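Local coordinates for hydrolase, haloacid dehalogenase-like family (Pseudomonas syringae pv. tomato, PDB 3S6J), which probably hydrolyses phosphate esters, perhaps of sugars, as a metal-dependent phosphatase of the haloacid dehalogenase family, represented here by its hydrolase domain with calcium bound, at the interface of chains A and B. Sequence-based numbering; all coordinates share one arbitrary frame. Chains: chain A/B, Hydrolase, haloacid dehalogenase-like family.

The interface of chains A and B. Residues chain A 29, 39-42; chain B 19, 22, 91, 93, 192.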
# COMPACT_ATOMS: atom_id res chain seq x y z
N LYS A 29 12.41 -0.90 -4.97
CA LYS A 29 12.33 -2.20 -5.60
C LYS A 29 13.25 -2.30 -6.82
O LYS A 29 13.84 -3.33 -7.07
CB LYS A 29 10.89 -2.50 -6.01
CG LYS A 29 10.73 -3.83 -6.72
CD LYS A 29 11.09 -4.99 -5.80
CE LYS A 29 10.51 -6.29 -6.35
NZ LYS A 29 10.57 -7.43 -5.38
N LEU A 39 12.77 -9.01 -2.49
CA LEU A 39 11.97 -8.53 -1.37
C LEU A 39 10.58 -8.11 -1.81
O LEU A 39 10.44 -7.31 -2.73
CB LEU A 39 12.64 -7.33 -0.71
CG LEU A 39 12.33 -7.25 0.78
CD1 LEU A 39 13.40 -8.08 1.49
CD2 LEU A 39 12.34 -5.81 1.26
N ALA A 40 9.54 -8.62 -1.15
CA ALA A 40 8.17 -8.30 -1.52
C ALA A 40 7.87 -6.79 -1.36
O ALA A 40 8.43 -6.14 -0.47
CB ALA A 40 7.19 -9.15 -0.72
N MSE A 41 7.01 -6.25 -2.23
CA MSE A 41 6.67 -4.82 -2.19
C MSE A 41 6.09 -4.38 -0.84
O MSE A 41 6.42 -3.31 -0.34
CB MSE A 41 5.64 -4.46 -3.28
CG MSE A 41 5.99 -4.85 -4.69
SE MSE A 41 7.33 -3.66 -5.43
CE MSE A 41 6.28 -2.06 -5.80
N TRP A 42 5.17 -5.17 -0.28
CA TRP A 42 4.55 -4.82 1.00
C TRP A 42 5.61 -4.60 2.11
O TRP A 42 5.48 -3.66 2.90
CB TRP A 42 3.51 -5.88 1.42
CG TRP A 42 4.12 -7.16 1.96
CD1 TRP A 42 4.67 -8.19 1.24
CD2 TRP A 42 4.22 -7.55 3.34
NE1 TRP A 42 5.12 -9.18 2.09
CE2 TRP A 42 4.84 -8.82 3.38
CE3 TRP A 42 3.83 -6.96 4.55
CZ2 TRP A 42 5.10 -9.49 4.58
CZ3 TRP A 42 4.08 -7.63 5.74
CH2 TRP A 42 4.71 -8.88 5.75
N ASP B 19 3.47 -11.30 -6.35
CA ASP B 19 3.67 -9.93 -5.87
C ASP B 19 3.31 -8.91 -6.96
O ASP B 19 4.18 -8.30 -7.58
CB ASP B 19 5.11 -9.75 -5.41
CG ASP B 19 5.31 -8.48 -4.63
OD1 ASP B 19 4.33 -7.72 -4.46
OD2 ASP B 19 6.47 -8.24 -4.19
N TYR B 22 1.04 -3.97 -6.50
CA TYR B 22 1.62 -2.66 -6.70
C TYR B 22 1.73 -2.33 -8.20
O TYR B 22 1.66 -1.15 -8.60
CB TYR B 22 2.97 -2.53 -5.96
CG TYR B 22 2.78 -2.49 -4.45
CD1 TYR B 22 2.49 -3.66 -3.73
CD2 TYR B 22 2.85 -1.29 -3.74
CE1 TYR B 22 2.29 -3.63 -2.36
CE2 TYR B 22 2.65 -1.26 -2.36
CZ TYR B 22 2.37 -2.43 -1.68
OH TYR B 22 2.14 -2.41 -0.33
N ILE B 91 6.86 -11.02 -9.66
CA ILE B 91 7.60 -12.12 -9.08
C ILE B 91 6.63 -12.95 -8.25
O ILE B 91 5.59 -12.44 -7.81
CB ILE B 91 8.74 -11.54 -8.21
CG1 ILE B 91 9.55 -10.54 -9.06
CG2 ILE B 91 9.62 -12.64 -7.64
CD1 ILE B 91 10.07 -9.28 -8.31
N LEU B 93 5.41 -14.62 -4.91
CA LEU B 93 5.65 -14.35 -3.49
C LEU B 93 6.29 -15.57 -2.79
O LEU B 93 6.04 -16.69 -3.20
CB LEU B 93 4.33 -13.99 -2.80
CG LEU B 93 3.86 -12.54 -2.98
CD1 LEU B 93 2.35 -12.38 -2.86
CD2 LEU B 93 4.62 -11.64 -1.99
N SER B 192 0.58 -9.70 2.14
CA SER B 192 1.43 -9.51 0.96
C SER B 192 0.82 -8.61 -0.14
O SER B 192 1.51 -8.22 -1.10
CB SER B 192 1.89 -10.86 0.38
OG SER B 192 0.82 -11.80 0.32
O HOH W 1 4.15 -7.37 -1.77
O HOH W 2 8.54 -9.45 -5.45
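B:Asp19 reaches across to the start of helix 41-47 of chain A and takes the backbone N-H of A:Met41 on the syn lone pair of OD2, at 2.8 Å and 157° at the hydrogen. The N-terminal end of helix 41-47 may steady the negative charge of B:Asp19. The aspartate CG lies anti to its own backbone N (chi1 -167°), which carries the carboxylate to that turn.

Packing is tightest around A:Met41, a selenomethionine. Its CB sits over one face of the B:Tyr22 ring, nearer the ring's edge than its centre, 3.3 Å from CD1. Bends at chi2 and chi3 turn the chain back, bringing methyl CE to 3.3 Å from B:Tyr22 CB, while the A:Met41 and B:Asp19 side chains cross at about a right angle, with CG of A:Met41 against the carboxylate. Next along the helix, the five-membered ring of A:Trp42 takes B:Ser192 CA on one face, and nearby A:Ala40 CB touches B:Leu93 CD2 at 3.8 Å.

Toward A:Lys29 the contact is looser, with little apolar contact. The terminal amine NZ bonds A:Leu39 O within its own chain. NZ stands 4.3 Å from B:Asp19 OD2, and water 2 links the two; opposite charges may still attract. Methyl CD1 of B:Ile91 meets the lysine tip to tip.

The patch recurs with chains exchanged in this two-fold dimer, whose role in solution the structure alone does not show. Water 1 joins A:Trp42 N to B:Asp19 OD1 and lies 2.9 Å from B:Ser192 O.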